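Na Glutathione S-transferase 2 (Necator americanus, PDB 2ON5) binds glutathione and probably conjugates it to electrophilic compounds, as a dimeric hookworm glutathione S-transferase. Local coordinates at residues D89-Q94 / G134-F139; K96-E101 / E123-A128; D116-F121 / A169-I174. All blocks are in the same frame, centred on the assembly; numbering follows the deposited sequence.

Interaction 1 of 3, residues D89-Q94 / G134-F139; sequences DSVADQ and GFMKKF
The all-helical C-terminal domain of a glutathione S-transferase is built on a pair of long antiparallel helices, here 82-101 and 117-143, and this contact joins them beside the dimer interface. The short segments run at 163° to each other with axes 11.4 Å apart, a separation bridged by sizeable side chains. Val91 buries more surface here than any other residue, splitting its two methyls between two partners. CG1, anti to the backbone N, lies 3.7 Å from SD of Met136, whose chain bends at chi2 and chi3 to bring its end across. CG2, anti to the carbonyl carbon, lies over one face of the Phe139 ring, 3.9 Å from the centroid and displaced toward the rim, a CH-pi contact made tip to tip. One turn on, Gln94 crosses Phe135 obliquely, its amide plane nearly perpendicular to the ring. Leu148 and Ala156 close in on Val91 within the same chain, while Phe48 of the second subunit brings its ring against Phe139 and also packs on Gln94. The contact between the two helices is therefore essentially dispersive, depending on methyl, thioether and aromatic surfaces that fit together, and its aromatic flank is shared with the neighbouring subunit.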
loop_
_atom_site.group_PDB
_atom_site.type_symbol
_atom_site.label_atom_id
_atom_site.label_comp_id
_atom_site.label_asym_id
_atom_site.label_seq_id
_atom_site.Cartn_x
_atom_site.Cartn_y
_atom_site.Cartn_z
ATOM N N ASP A 89 -3.887 8.805 1.637
ATOM C CA ASP A 89 -3.485 7.395 1.682
ATOM C C ASP A 89 -4.442 6.475 0.933
ATOM O O ASP A 89 -3.996 5.595 0.186
ATOM C CB ASP A 89 -3.344 6.891 3.132
ATOM C CG ASP A 89 -2.182 7.531 3.882
ATOM O OD1 ASP A 89 -1.441 8.320 3.263
ATOM O OD2 ASP A 89 -1.996 7.176 5.080
ATOM N N SER A 90 -5.742 6.636 1.163
ATOM C CA SER A 90 -6.745 5.749 0.508
ATOM C C SER A 90 -6.723 5.874 -1.028
ATOM O O SER A 90 -6.832 4.858 -1.739
ATOM C CB SER A 90 -8.158 6.018 1.072
ATOM O OG SER A 90 -8.717 7.217 0.576
ATOM N N VAL A 91 -6.565 7.104 -1.531
ATOM C CA VAL A 91 -6.398 7.349 -2.971
ATOM C C VAL A 91 -5.114 6.712 -3.495
ATOM O O VAL A 91 -5.126 6.063 -4.579
ATOM C CB VAL A 91 -6.459 8.883 -3.344
ATOM C CG1 VAL A 91 -6.154 9.110 -4.849
ATOM C CG2 VAL A 91 -7.851 9.458 -3.026
ATOM N N ALA A 92 -4.015 6.879 -2.744
ATOM C CA ALA A 92 -2.737 6.302 -3.153
ATOM C C ALA A 92 -2.835 4.786 -3.190
ATOM O O ALA A 92 -2.267 4.149 -4.073
ATOM C CB ALA A 92 -1.595 6.753 -2.189
ATOM N N ASP A 93 -3.547 4.216 -2.219
ATOM C CA ASP A 93 -3.759 2.773 -2.177
ATOM C C ASP A 93 -4.617 2.294 -3.340
ATOM O O ASP A 93 -4.348 1.225 -3.906
ATOM C CB ASP A 93 -4.384 2.335 -0.850
ATOM C CG ASP A 93 -3.344 2.065 0.230
ATOM O OD1 ASP A 93 -2.128 2.161 -0.054
ATOM O OD2 ASP A 93 -3.753 1.746 1.370
ATOM N N GLN A 94 -5.635 3.058 -3.710
ATOM C CA GLN A 94 -6.431 2.698 -4.898
ATOM C C GLN A 94 -5.579 2.753 -6.191
ATOM O O GLN A 94 -5.662 1.858 -7.067
ATOM C CB GLN A 94 -7.679 3.584 -5.032
ATOM C CG GLN A 94 -8.600 3.151 -6.200
ATOM C CD GLN A 94 -9.399 1.893 -5.848
ATOM O OE1 GLN A 94 -9.388 1.432 -4.705
ATOM N NE2 GLN A 94 -10.086 1.318 -6.847
ATOM N N GLY A 134 -12.678 6.530 -13.054
ATOM C CA GLY A 134 -14.052 6.773 -12.585
ATOM C C GLY A 134 -14.070 7.142 -11.105
ATOM O O GLY A 134 -14.782 8.058 -10.700
ATOM N N PHE A 135 -13.288 6.436 -10.291
ATOM C CA PHE A 135 -13.169 6.789 -8.874
ATOM C C PHE A 135 -12.434 8.110 -8.648
ATOM O O PHE A 135 -12.802 8.874 -7.765
ATOM C CB PHE A 135 -12.548 5.655 -8.059
ATOM C CG PHE A 135 -13.359 4.378 -8.083
ATOM C CD1 PHE A 135 -12.803 3.191 -8.533
ATOM C CD2 PHE A 135 -14.688 4.382 -7.693
ATOM C CE1 PHE A 135 -13.563 1.994 -8.561
ATOM C CE2 PHE A 135 -15.456 3.196 -7.727
ATOM C CZ PHE A 135 -14.886 2.008 -8.162
ATOM N N MET A 136 -11.401 8.367 -9.441
ATOM C CA MET A 136 -10.622 9.614 -9.350
ATOM C C MET A 136 -11.480 10.840 -9.686
ATOM O O MET A 136 -11.369 11.882 -9.040
ATOM C CB MET A 136 -9.382 9.544 -10.248
ATOM C CG MET A 136 -8.344 8.492 -9.821
ATOM S SD MET A 136 -7.858 8.532 -8.070
ATOM C CE MET A 136 -8.992 7.381 -7.298
ATOM N N LYS A 137 -12.326 10.686 -10.700
ATOM C CA LYS A 137 -13.339 11.668 -11.072
ATOM C C LYS A 137 -14.235 12.011 -9.869
ATOM O O LYS A 137 -14.485 13.177 -9.594
ATOM C CB LYS A 137 -14.145 11.119 -12.268
ATOM C CG LYS A 137 -15.090 12.072 -12.967
ATOM C CD LYS A 137 -15.811 11.301 -14.109
ATOM C CE LYS A 137 -16.731 12.195 -14.892
ATOM N NZ LYS A 137 -17.137 11.459 -16.125
ATOM N N LYS A 138 -14.663 10.997 -9.125
ATOM C CA LYS A 138 -15.461 11.206 -7.922
ATOM C C LYS A 138 -14.754 12.038 -6.871
ATOM O O LYS A 138 -15.368 12.892 -6.234
ATOM C CB LYS A 138 -15.854 9.875 -7.294
ATOM C CG LYS A 138 -16.804 9.058 -8.137
ATOM C CD LYS A 138 -16.980 7.623 -7.549
ATOM C CE LYS A 138 -16.949 7.591 -5.998
ATOM N NZ LYS A 138 -17.526 6.332 -5.443
ATOM N N PHE A 139 -13.469 11.752 -6.658
ATOM C CA PHE A 139 -12.681 12.496 -5.673
ATOM C C PHE A 139 -12.492 13.945 -6.087
ATOM O O PHE A 139 -12.615 14.855 -5.243
ATOM C CB PHE A 139 -11.362 11.784 -5.367
ATOM C CG PHE A 139 -11.505 10.760 -4.302
ATOM C CD1 PHE A 139 -12.096 9.525 -4.581
ATOM C CD2 PHE A 139 -11.132 11.040 -2.998
ATOM C CE1 PHE A 139 -12.293 8.585 -3.588
ATOM C CE2 PHE A 139 -11.329 10.084 -1.969
ATOM C CZ PHE A 139 -11.903 8.862 -2.271
#

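Interaction 2 of 3, residues K96-E101 / E123-A128; sequences KDYINE and ELLLPA. With GSH (glutathione), chain B.
Tyr98 and Glu101, one helical turn apart on helix 82-101, reach helix 117-143 in different ways, one with a ring and the other with a carboxylate. Both have CG anti to the backbone N. The Tyr98 ring lies obliquely against Ala128, with CE1 3.9 Å from CB of Ala128, and its hydroxyl end crosses Leu125, where OH comes 3.6 Å from CD2 of Leu125. Phe132 stacks on this ring and His163 meets it nearly at right angles, so the tyrosine is set within an aromatic cluster of the C-terminal domain. Glu101 runs out extended, and its CD sits 3.6 Å from CB of Ala128, so the carboxylate lies against that methyl. At its root, the carbonyl O of Glu101 is met by the branched end of Leu124.

The carboxylate also spans the gap through two waters. One donates to OE2 of Glu101 at 2.9 Å and to O of Ala128 at 2.7 Å; the other donates to O of Leu124 at 2.8 Å and only weakly to OE1, whose strongest partner is Lys131 in a salt bridge. Helix 117-143 is itself irregular here, with a wider pi-type turn at 123-125 and a kink at Pro127, whose ring nitrogen has no N-H to give to the turn before.

Asp97 turns to the glutathione held largely by the second subunit, which contributes Ser64, Trp39 and Gln50 among its partners. OD1 of Asp97 accepts from glutathione N1 at 2.9 Å, and OD2 takes a weaker bond from the same nitrogen. The same helix thus uses an apolar and water-bridged face within its own subunit, while a carboxylate completes the neighbour's site, where its negative charge would be expected to stabilise a protonated glutathione amino group.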
loop_
_atom_site.group_PDB
_atom_site.type_symbol
_atom_site.label_atom_id
_atom_site.label_comp_id
_atom_site.label_asym_id
_atom_site.label_seq_id
_atom_site.Cartn_x
_atom_site.Cartn_y
_atom_site.Cartn_z
ATOM N N LYS A 96 -2.312 2.216 -6.244
ATOM C CA LYS A 96 -1.453 1.043 -6.135
ATOM C C LYS A 96 -2.182 -0.214 -6.633
ATOM O O LYS A 96 -1.577 -1.018 -7.360
ATOM C CB LYS A 96 -0.969 0.821 -4.700
ATOM C CG LYS A 96 -0.045 -0.377 -4.556
ATOM C CD LYS A 96 0.485 -0.497 -3.136
ATOM C CE LYS A 96 1.946 -0.869 -3.163
ATOM N NZ LYS A 96 2.576 -0.452 -1.893
ATOM N N ASP A 97 -3.458 -0.375 -6.247
ATOM C CA ASP A 97 -4.301 -1.481 -6.783
ATOM C C ASP A 97 -4.383 -1.456 -8.317
ATOM O O ASP A 97 -4.266 -2.498 -8.980
ATOM C CB ASP A 97 -5.739 -1.415 -6.204
ATOM C CG ASP A 97 -5.825 -1.859 -4.735
ATOM O OD1 ASP A 97 -6.912 -1.696 -4.124
ATOM O OD2 ASP A 97 -4.819 -2.363 -4.187
ATOM N N TYR A 98 -4.628 -0.275 -8.879
ATOM C CA TYR A 98 -4.697 -0.095 -10.349
ATOM C C TYR A 98 -3.381 -0.450 -11.029
ATOM O O TYR A 98 -3.359 -1.185 -12.035
ATOM C CB TYR A 98 -5.096 1.351 -10.669
ATOM C CG TYR A 98 -4.788 1.830 -12.088
ATOM C CD1 TYR A 98 -5.587 1.439 -13.167
ATOM C CD2 TYR A 98 -3.717 2.694 -12.333
ATOM C CE1 TYR A 98 -5.316 1.886 -14.473
ATOM C CE2 TYR A 98 -3.444 3.157 -13.619
ATOM C CZ TYR A 98 -4.244 2.743 -14.689
ATOM O OH TYR A 98 -3.972 3.186 -15.977
ATOM N N ILE A 99 -2.281 0.058 -10.486
ATOM C CA ILE A 99 -0.962 -0.280 -10.993
ATOM C C ILE A 99 -0.663 -1.789 -10.954
ATOM O O ILE A 99 -0.027 -2.338 -11.866
ATOM C CB ILE A 99 0.133 0.527 -10.257
ATOM C CG1 ILE A 99 -0.017 2.042 -10.555
ATOM C CG2 ILE A 99 1.559 -0.026 -10.589
ATOM C CD1 ILE A 99 0.137 2.449 -12.014
ATOM N N ASN A 100 -1.110 -2.453 -9.890
ATOM C CA ASN A 100 -0.988 -3.885 -9.811
ATOM C C ASN A 100 -1.767 -4.564 -10.952
ATOM O O ASN A 100 -1.256 -5.494 -11.606
ATOM C CB ASN A 100 -1.457 -4.399 -8.458
ATOM C CG ASN A 100 -1.224 -5.883 -8.306
ATOM O OD1 ASN A 100 -0.074 -6.334 -8.219
ATOM N ND2 ASN A 100 -2.315 -6.665 -8.300
ATOM N N GLU A 101 -2.975 -4.072 -11.200
ATOM C CA GLU A 101 -3.811 -4.546 -12.294
ATOM C C GLU A 101 -3.109 -4.439 -13.651
ATOM O O GLU A 101 -3.178 -5.367 -14.460
ATOM C CB GLU A 101 -5.136 -3.791 -12.315
ATOM C CG GLU A 101 -6.146 -4.302 -13.325
ATOM C CD GLU A 101 -7.569 -3.812 -13.046
ATOM O OE1 GLU A 101 -8.492 -4.232 -13.775
ATOM O OE2 GLU A 101 -7.772 -3.000 -12.112
ATOM N N GLU A 123 -6.080 -4.022 -24.262
ATOM C CA GLU A 123 -6.785 -5.155 -23.670
ATOM C C GLU A 123 -6.784 -5.089 -22.143
ATOM O O GLU A 123 -7.721 -5.554 -21.496
ATOM C CB GLU A 123 -6.193 -6.485 -24.171
ATOM C CG GLU A 123 -6.354 -6.718 -25.687
ATOM C CD GLU A 123 -5.930 -8.132 -26.154
ATOM O OE1 GLU A 123 -5.354 -8.903 -25.356
ATOM O OE2 GLU A 123 -6.184 -8.470 -27.332
ATOM N N LEU A 124 -5.732 -4.485 -21.587
ATOM C CA LEU A 124 -5.521 -4.446 -20.146
ATOM C C LEU A 124 -5.715 -3.039 -19.551
ATOM O O LEU A 124 -6.561 -2.838 -18.662
ATOM C CB LEU A 124 -4.121 -4.990 -19.817
ATOM C CG LEU A 124 -3.764 -5.167 -18.339
ATOM C CD1 LEU A 124 -4.859 -5.869 -17.588
ATOM C CD2 LEU A 124 -2.452 -5.911 -18.192
ATOM N N LEU A 125 -4.949 -2.074 -20.058
ATOM C CA LEU A 125 -4.933 -0.739 -19.445
ATOM C C LEU A 125 -6.258 0.038 -19.628
ATOM O O LEU A 125 -6.789 0.598 -18.661
ATOM C CB LEU A 125 -3.710 0.061 -19.928
ATOM C CG LEU A 125 -3.326 1.289 -19.101
ATOM C CD1 LEU A 125 -1.847 1.655 -19.296
ATOM C CD2 LEU A 125 -4.210 2.472 -19.448
ATOM N N LEU A 126 -6.808 0.054 -20.845
ATOM C CA LEU A 126 -8.023 0.829 -21.090
ATOM C C LEU A 126 -9.168 0.447 -20.154
ATOM O O LEU A 126 -9.759 1.326 -19.538
ATOM C CB LEU A 126 -8.471 0.793 -22.559
ATOM C CG LEU A 126 -7.642 1.638 -23.539
ATOM C CD1 LEU A 126 -8.203 1.482 -24.955
ATOM C CD2 LEU A 126 -7.583 3.110 -23.130
ATOM N N PRO A 127 -9.485 -0.866 -20.035
ATOM C CA PRO A 127 -10.570 -1.258 -19.121
ATOM C C PRO A 127 -10.263 -0.997 -17.648
ATOM O O PRO A 127 -11.172 -0.666 -16.885
ATOM C CB PRO A 127 -10.699 -2.761 -19.372
ATOM C CG PRO A 127 -10.063 -2.991 -20.692
ATOM C CD PRO A 127 -8.934 -2.046 -20.732
ATOM N N ALA A 128 -8.992 -1.159 -17.257
ATOM C CA ALA A 128 -8.562 -0.902 -15.878
ATOM C C ALA A 128 -8.673 0.578 -15.543
ATOM O O ALA A 128 -9.075 0.952 -14.425
ATOM C CB ALA A 128 -7.120 -1.406 -15.639
HETATM N N1 GSH B . -6.473 -2.676 -1.413
HETATM C CA1 GSH B . -7.518 -3.478 -0.743
HETATM C C1 GSH B . -7.658 -2.987 0.693
HETATM O O11 GSH B . -8.698 -2.574 1.250
HETATM O O12 GSH B . -6.627 -3.028 1.365
HETATM C CB1 GSH B . -8.787 -3.594 -1.614
HETATM C CG1 GSH B . -10.097 -3.927 -0.899
HETATM C CD1 GSH B . -10.697 -5.246 -1.375
HETATM O OE1 GSH B . -10.047 -6.079 -2.315
HETATM N N2 GSH B . -11.876 -5.568 -0.839
HETATM C CA2 GSH B . -12.602 -6.783 -1.170
HETATM C C2 GSH B . -13.929 -6.529 -1.839
HETATM O O2 GSH B . -14.622 -5.349 -1.580
HETATM C CB2 GSH B . -12.816 -7.524 0.132
HETATM S SG2 GSH B . -11.353 -8.462 0.618
HETATM N N3 GSH B . -14.414 -7.459 -2.675
HETATM C CA3 GSH B . -15.777 -7.419 -3.176
HETATM C C3 GSH B . -15.966 -6.615 -4.447
HETATM O O31 GSH B . -17.115 -6.478 -4.944
HETATM O O32 GSH B . -14.999 -6.079 -5.031
HETATM O O HOH W 1 -8.118 -4.549 -17.123
HETATM O O HOH W 2 -8.791 -0.239 -12.048
#

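Interaction 3 of 3, residues D116-F121 / A169-I174; sequences DPEKLF and AKFPSI
The N-terminal end of helix 117-143 faces the loop that follows helix 155-168, where the chain passes through Phe171 into a short 3-10 turn at 172-174. Asp116 is the N-cap of that helix in this all-helical C-terminal domain: its OD2 accepts from Lys119 N at 3.1 Å, the N-H approaching from above the carboxylate plane. The centre of the contact is an offset stack of Phe121 and Phe171, with centroids 4.6 Å apart and planes inclined by 21°. Phe121 has CG anti to the backbone N, whereas Phe171 has CG anti to the carbonyl carbon, and the two side chains slide past each other in opposite directions. Each therefore sets its own CB over the other's ring. The Phe171 ring is sandwiched, since CB of Phe121 covers one face and CG of Lys170 the opposite one, both toward the rim. Beside it, Pro117 CB packs against Lys170 CE, while Glu118, bent at chi2, crosses the Phe171 ring obliquely, its OE1 3.3 Å from CE2 of Phe171, the carboxylate and ring planes 26° apart. Tyr105 of helix 103-110 touches both phenylalanines, and Ile167 packs on Phe121 and Ile174, tying three helices to this corner. At the edge of the Phe121 ring, near its plane, stand Ile174 N and Ser173 OG, while CB of Phe171 lies over the ring's centre, 3.6 Å from the centroid.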
loop_
_atom_site.group_PDB
_atom_site.type_symbol
_atom_site.label_atom_id
_atom_site.label_comp_id
_atom_site.label_asym_id
_atom_site.label_seq_id
_atom_site.Cartn_x
_atom_site.Cartn_y
_atom_site.Cartn_z
ATOM N N ASP A 116 3.671 -6.857 -26.609
ATOM C CA ASP A 116 3.161 -5.827 -27.504
ATOM C C ASP A 116 2.475 -4.755 -26.634
ATOM O O ASP A 116 1.363 -4.977 -26.159
ATOM C CB ASP A 116 2.149 -6.494 -28.457
ATOM C CG ASP A 116 1.506 -5.526 -29.466
ATOM O OD1 ASP A 116 0.987 -6.034 -30.492
ATOM O OD2 ASP A 116 1.484 -4.293 -29.260
ATOM N N PRO A 117 3.157 -3.621 -26.381
ATOM C CA PRO A 117 2.567 -2.557 -25.538
ATOM C C PRO A 117 1.176 -2.107 -26.001
ATOM O O PRO A 117 0.264 -1.987 -25.190
ATOM C CB PRO A 117 3.585 -1.419 -25.651
ATOM C CG PRO A 117 4.896 -2.128 -25.911
ATOM C CD PRO A 117 4.527 -3.273 -26.809
ATOM N N GLU A 118 1.017 -1.900 -27.303
ATOM C CA GLU A 118 -0.263 -1.534 -27.900
ATOM C C GLU A 118 -1.390 -2.513 -27.568
ATOM O O GLU A 118 -2.486 -2.106 -27.186
ATOM C CB GLU A 118 -0.094 -1.435 -29.421
ATOM C CG GLU A 118 -1.374 -1.420 -30.172
ATOM C CD GLU A 118 -1.804 -0.037 -30.489
ATOM O OE1 GLU A 118 -2.069 0.716 -29.529
ATOM O OE2 GLU A 118 -1.878 0.293 -31.695
ATOM N N LYS A 119 -1.119 -3.807 -27.722
ATOM C CA LYS A 119 -2.136 -4.823 -27.430
ATOM C C LYS A 119 -2.529 -4.812 -25.947
ATOM O O LYS A 119 -3.724 -4.849 -25.603
ATOM C CB LYS A 119 -1.653 -6.206 -27.863
ATOM C CG LYS A 119 -2.668 -7.322 -27.684
ATOM C CD LYS A 119 -2.250 -8.572 -28.463
ATOM C CE LYS A 119 -2.978 -9.823 -27.965
ATOM N NZ LYS A 119 -2.214 -10.496 -26.855
ATOM N N LEU A 120 -1.521 -4.769 -25.079
ATOM C CA LEU A 120 -1.757 -4.736 -23.636
ATOM C C LEU A 120 -2.464 -3.455 -23.213
ATOM O O LEU A 120 -3.274 -3.455 -22.272
ATOM C CB LEU A 120 -0.442 -4.822 -22.867
ATOM C CG LEU A 120 0.097 -6.131 -22.269
ATOM C CD1 LEU A 120 -0.946 -7.241 -22.130
ATOM C CD2 LEU A 120 1.302 -6.558 -23.033
ATOM N N PHE A 121 -2.137 -2.357 -23.888
ATOM C CA PHE A 121 -2.738 -1.077 -23.563
ATOM C C PHE A 121 -4.239 -1.180 -23.820
ATOM O O PHE A 121 -5.054 -0.833 -22.962
ATOM C CB PHE A 121 -2.102 0.066 -24.367
ATOM C CG PHE A 121 -2.899 1.353 -24.326
ATOM C CD1 PHE A 121 -2.741 2.253 -23.266
ATOM C CD2 PHE A 121 -3.819 1.654 -25.330
ATOM C CE1 PHE A 121 -3.478 3.422 -23.212
ATOM C CE2 PHE A 121 -4.559 2.827 -25.282
ATOM C CZ PHE A 121 -4.392 3.713 -24.230
ATOM N N ALA A 169 2.146 9.968 -23.258
ATOM C CA ALA A 169 3.280 10.225 -24.164
ATOM C C ALA A 169 3.345 9.219 -25.328
ATOM O O ALA A 169 3.691 9.576 -26.463
ATOM C CB ALA A 169 4.599 10.264 -23.390
ATOM N N LYS A 170 2.986 7.976 -25.038
ATOM C CA LYS A 170 2.966 6.882 -26.013
ATOM C C LYS A 170 1.541 6.663 -26.575
ATOM O O LYS A 170 1.344 6.557 -27.814
ATOM C CB LYS A 170 3.500 5.620 -25.328
ATOM C CG LYS A 170 3.879 4.455 -26.240
ATOM C CD LYS A 170 4.402 3.285 -25.391
ATOM C CE LYS A 170 4.848 2.078 -26.242
ATOM N NZ LYS A 170 6.049 2.423 -27.076
ATOM N N PHE A 171 0.552 6.600 -25.679
ATOM C CA PHE A 171 -0.836 6.292 -26.043
ATOM C C PHE A 171 -1.790 7.398 -25.510
ATOM O O PHE A 171 -2.391 7.250 -24.434
ATOM C CB PHE A 171 -1.270 4.899 -25.538
ATOM C CG PHE A 171 -0.424 3.757 -26.062
ATOM C CD1 PHE A 171 0.406 3.044 -25.214
ATOM C CD2 PHE A 171 -0.451 3.411 -27.419
ATOM C CE1 PHE A 171 1.208 1.980 -25.711
ATOM C CE2 PHE A 171 0.334 2.359 -27.920
ATOM C CZ PHE A 171 1.168 1.653 -27.069
ATOM N N PRO A 172 -1.890 8.520 -26.240
ATOM C CA PRO A 172 -2.701 9.682 -25.813
ATOM C C PRO A 172 -4.183 9.425 -25.587
ATOM O O PRO A 172 -4.847 10.226 -24.914
ATOM C CB PRO A 172 -2.504 10.693 -26.949
ATOM C CG PRO A 172 -1.981 9.929 -28.074
ATOM C CD PRO A 172 -1.157 8.821 -27.484
ATOM N N SER A 173 -4.695 8.310 -26.107
ATOM C CA SER A 173 -6.102 7.989 -25.941
ATOM C C SER A 173 -6.434 7.525 -24.524
ATOM O O SER A 173 -7.593 7.285 -24.203
ATOM C CB SER A 173 -6.554 6.937 -26.954
ATOM O OG SER A 173 -6.005 5.662 -26.665
ATOM N N ILE A 174 -5.424 7.399 -23.669
ATOM C CA ILE A 174 -5.707 7.056 -22.265
ATOM C C ILE A 174 -6.715 8.058 -21.660
ATOM O O ILE A 174 -7.521 7.710 -20.799
ATOM C CB ILE A 174 -4.412 6.962 -21.416
ATOM C CG1 ILE A 174 -4.747 6.374 -20.023
ATOM C CG2 ILE A 174 -3.664 8.315 -21.359
ATOM C CD1 ILE A 174 -3.561 6.320 -19.075
#

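Helix 117-143 is common to all three contacts, which follow it from its N-terminal end (interaction 3) through the kinked part (interaction 2) to its later half (interaction 1). Interactions 1 and 2 pair it with helix 82-101, and interaction 2 is nested inside the loop closed by interaction 1; their centres are 14 Å apart. Interaction 3 brings in the loop after helix 155-168 and crosses both others in sequence. Its centre is 12 Å from that of interaction 2, which it touches where Leu125 CD2 packs on Ile174 CD1. No residue of the second subunit touches interaction 3, but interactions 1 and 2 do reach it, so their helix pair serves both intrasubunit packing and the dimer interface.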